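PDB 5T39: EvdMO1 from Micromonospora carbonacea, which probably transfers methyl groups from S-adenosylmethionine during everninomicin biosynthesis, through its N-terminal Rossmann-like methyltransferase domain. Local coordinates for residues Ala224-Ala228 / Gly229-Ile233; Leu136-Ala139 / Thr140-Arg143. All blocks are in the same frame, centred on the assembly; numbering follows the deposited sequence.

Contact 1 (Ala224-Ala228 / Gly229-Ile233)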
# COMPACT_ATOMS: atom_id res chain seq x y z
N ALA A 224 18.25 -1.53 -4.61
CA ALA A 224 17.09 -2.01 -5.36
C ALA A 224 16.28 -0.84 -5.93
O ALA A 224 15.79 -0.91 -7.06
CB ALA A 224 16.21 -2.87 -4.46
N LEU A 225 16.16 0.25 -5.16
CA LEU A 225 15.51 1.45 -5.69
C LEU A 225 16.28 1.99 -6.88
O LEU A 225 15.69 2.27 -7.93
CB LEU A 225 15.43 2.51 -4.59
CG LEU A 225 14.30 2.29 -3.60
CD1 LEU A 225 14.56 3.05 -2.32
CD2 LEU A 225 12.96 2.68 -4.22
N GLU A 226 17.60 2.15 -6.72
CA GLU A 226 18.45 2.65 -7.80
C GLU A 226 18.34 1.78 -9.04
O GLU A 226 18.20 2.27 -10.16
CB GLU A 226 19.91 2.70 -7.31
CG GLU A 226 20.99 2.97 -8.37
CD GLU A 226 21.18 4.44 -8.70
OE1 GLU A 226 21.94 4.73 -9.64
OE2 GLU A 226 20.58 5.30 -8.02
N ASN A 227 18.42 0.46 -8.85
CA ASN A 227 18.45 -0.46 -9.97
C ASN A 227 17.11 -0.52 -10.69
O ASN A 227 17.07 -0.83 -11.89
CB ASN A 227 18.86 -1.85 -9.48
CG ASN A 227 20.30 -1.89 -9.00
OD1 ASN A 227 21.10 -1.03 -9.37
ND2 ASN A 227 20.65 -2.88 -8.20
N ALA A 228 16.02 -0.20 -10.00
CA ALA A 228 14.72 -0.10 -10.64
C ALA A 228 14.60 1.17 -11.48
O ALA A 228 13.71 1.25 -12.33
CB ALA A 228 13.61 -0.10 -9.60
N GLY A 229 15.47 2.15 -11.24
CA GLY A 229 15.44 3.43 -11.93
C GLY A 229 15.11 4.61 -11.05
O GLY A 229 15.13 5.73 -11.54
N PHE A 230 14.80 4.40 -9.77
CA PHE A 230 14.50 5.49 -8.86
C PHE A 230 15.83 6.02 -8.33
O PHE A 230 16.29 5.69 -7.24
CB PHE A 230 13.57 5.03 -7.75
CG PHE A 230 12.24 4.55 -8.25
CD1 PHE A 230 11.33 5.45 -8.77
CD2 PHE A 230 11.89 3.21 -8.19
CE1 PHE A 230 10.11 5.03 -9.24
CE2 PHE A 230 10.66 2.80 -8.65
CZ PHE A 230 9.77 3.71 -9.18
N VAL A 231 16.46 6.85 -9.16
CA VAL A 231 17.82 7.31 -8.93
C VAL A 231 17.87 8.52 -8.00
O VAL A 231 18.94 8.83 -7.47
CB VAL A 231 18.55 7.59 -10.25
CG1 VAL A 231 18.72 6.31 -11.05
CG2 VAL A 231 17.83 8.65 -11.07
N GLU A 232 16.76 9.22 -7.80
CA GLU A 232 16.69 10.30 -6.83
C GLU A 232 15.80 9.82 -5.69
O GLU A 232 14.63 9.51 -5.90
CB GLU A 232 16.09 11.55 -7.48
N ILE A 233 16.36 9.73 -4.48
CA ILE A 233 15.64 9.20 -3.33
C ILE A 233 15.65 10.26 -2.23
O ILE A 233 16.72 10.72 -1.82
CB ILE A 233 16.26 7.88 -2.82
CG1 ILE A 233 16.30 6.83 -3.95
CG2 ILE A 233 15.49 7.34 -1.63
CD1 ILE A 233 17.18 5.61 -3.67
O HOH W 1 21.39 7.68 -7.79
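The backbone oxygen of L225 grips the chain where it leaves the helix: F230 N donates to L225 O at 3.0 Å, and G229 N reaches the same oxygen in a weaker, more bent bond. G229 N also gives its hydrogen to E226 O at 2.9 Å, coming from above the plane of that carbonyl. Together with the positive phi of G229 (114°), these bonds make a Schellman motif, the classic C-terminal cap of a helix. Glycine suits the site because a CB on this backbone would be jammed against A228 O.

Past the glycine, the chain folds its apolar side chains back over the last turn. I233 CD1 lies 3.7 Å from L225 CB and also meets L225 CD1, so the isoleucine lies against one side of the leucine. The other branch, L225 CD2, touches F230 CD2 at 4.1 Å, and A228 CB reaches the same ring carbon obliquely at 4.0 Å; a methyl is small enough to sit beside the ring. F230 is itself the centre of an inverse gamma turn.

In the conformer described, E226 bends at chi2 (83°) and brings its carboxylate alongside V231, with OE2 3.5 Å from V231 CA. Here a water can donate to both E226 OE2 and V231 O; a charged end suits this solvent-exposed place.

Further out, V231 and E232 both face R252 in a classic beta bulge, between strand 232-239 and strand 244-252. L225 and I233 both rest on V249 of the latter strand, while A224, L225 and F230 pack against helix 159-169 through W160, L163 and A167. N227 bonds to Y192 through ND2. Helix 218-228 is thus joined to the edge strand of the central sheet.

Contact 2 (Leu136-Ala139 / Thr140-Arg143)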
# COMPACT_ATOMS: atom_id res chain seq x y z
N LEU A 136 1.19 -10.26 -11.15
CA LEU A 136 0.53 -9.38 -12.10
C LEU A 136 1.51 -8.87 -13.16
O LEU A 136 2.64 -8.49 -12.84
CB LEU A 136 -0.03 -8.19 -11.33
CG LEU A 136 -0.69 -7.08 -12.13
CD1 LEU A 136 -1.96 -7.57 -12.79
CD2 LEU A 136 -0.99 -5.90 -11.21
N ASP A 137 1.04 -8.78 -14.40
CA ASP A 137 1.78 -8.12 -15.47
C ASP A 137 1.49 -6.62 -15.39
O ASP A 137 0.44 -6.16 -15.84
CB ASP A 137 1.36 -8.68 -16.82
CG ASP A 137 2.10 -8.05 -17.98
OD1 ASP A 137 2.92 -7.13 -17.74
OD2 ASP A 137 1.86 -8.47 -19.13
N PHE A 138 2.41 -5.87 -14.78
CA PHE A 138 2.17 -4.44 -14.59
C PHE A 138 2.08 -3.68 -15.90
O PHE A 138 1.51 -2.59 -15.92
CB PHE A 138 3.27 -3.83 -13.70
CG PHE A 138 3.04 -3.99 -12.21
CD1 PHE A 138 3.02 -5.25 -11.61
CD2 PHE A 138 2.88 -2.87 -11.41
CE1 PHE A 138 2.83 -5.36 -10.25
CE2 PHE A 138 2.70 -2.98 -10.06
CZ PHE A 138 2.67 -4.23 -9.47
N ALA A 139 2.62 -4.22 -17.00
CA ALA A 139 2.52 -3.55 -18.29
C ALA A 139 1.09 -3.47 -18.81
O ALA A 139 0.85 -2.77 -19.79
CB ALA A 139 3.41 -4.26 -19.32
N THR A 140 0.14 -4.17 -18.18
CA THR A 140 -1.26 -4.08 -18.56
C THR A 140 -1.98 -2.90 -17.93
O THR A 140 -3.15 -2.67 -18.25
CB THR A 140 -2.02 -5.35 -18.17
OG1 THR A 140 -2.03 -5.49 -16.74
CG2 THR A 140 -1.40 -6.59 -18.81
N LEU A 141 -1.34 -2.16 -17.02
CA LEU A 141 -2.04 -1.17 -16.21
C LEU A 141 -2.00 0.24 -16.78
O LEU A 141 -2.71 1.11 -16.27
CB LEU A 141 -1.45 -1.15 -14.81
CG LEU A 141 -1.46 -2.45 -14.02
CD1 LEU A 141 -0.76 -2.24 -12.69
CD2 LEU A 141 -2.87 -2.97 -13.84
N GLY A 142 -1.18 0.50 -17.78
CA GLY A 142 -1.03 1.85 -18.26
C GLY A 142 -0.01 2.62 -17.44
O GLY A 142 0.84 2.05 -16.75
N ARG A 143 -0.09 3.94 -17.52
CA ARG A 143 0.89 4.83 -16.92
C ARG A 143 0.25 5.58 -15.76
O ARG A 143 -0.92 5.96 -15.82
CB ARG A 143 1.39 5.84 -17.94
CG ARG A 143 2.53 6.73 -17.44
CD ARG A 143 3.13 7.54 -18.58
NE ARG A 143 4.32 8.28 -18.16
CZ ARG A 143 4.31 9.48 -17.61
NH1 ARG A 143 3.17 10.13 -17.42
NH2 ARG A 143 5.44 10.06 -17.25
O HOH W 2 1.70 -0.38 -17.79
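Two hydrogen bonds from T140 converge on the backbone oxygen of D137: T140 N at 3.1 Å, from above the carbonyl plane, and T140 OG1 at 2.7 Å, nearly in line with the C=O bond. A chi1 of 64° sets OG1 between the backbone N and the carbonyl carbon, from where the hydroxyl can turn back to D137 O. The next bond of this 3-10 turn runs from L141 N to F138 O at 3.1 Å. Ahead of it, D137 OD1 accepts from A139 N in an Asx turn, a role suited to a short acidic side chain. A water donates to F138 O and G142 O, bridging the turn to its exit, where G142 has a positive phi suited to glycine.

The apolar contacts meet at one methyl: L141 CD1 lies 3.9 Å from F138 CD2 and reaches tip to tip toward L136 CD2, which itself lies over a face of the F138 ring. Replacing L141 with an alanine would probably open a gap beside this ring and take from L136 CD2 its contact with this methyl.

F138 packs against L162, D165 and V169 of helix 159-169 and L82 of strand 78-82; L141 touches L80, anchoring the loop before strand 146-150.

In the fold
Contact 2 comes first along the chain, in the loop between strands 126-130 and 146-150; contact 1 follows at the junction of helix 218-228 and strand 232-239. Their centres are 19 Å apart and their nearest atoms about 10 Å, without touching. What they share is helix 159-169: F138 of contact 2 packs on it, as do A224, L225 and F230 of contact 1. In the central seven-stranded sheet, contact 1 includes part of the outer strand 232-239 and packs on its neighbour 244-252; contact 2 packs on strand 78-82. Both lie at connections between elements of one Rossmann-like methyltransferase fold, and the L136 side chain is about 8 Å from the bound S-adenosyl-L-homocysteine.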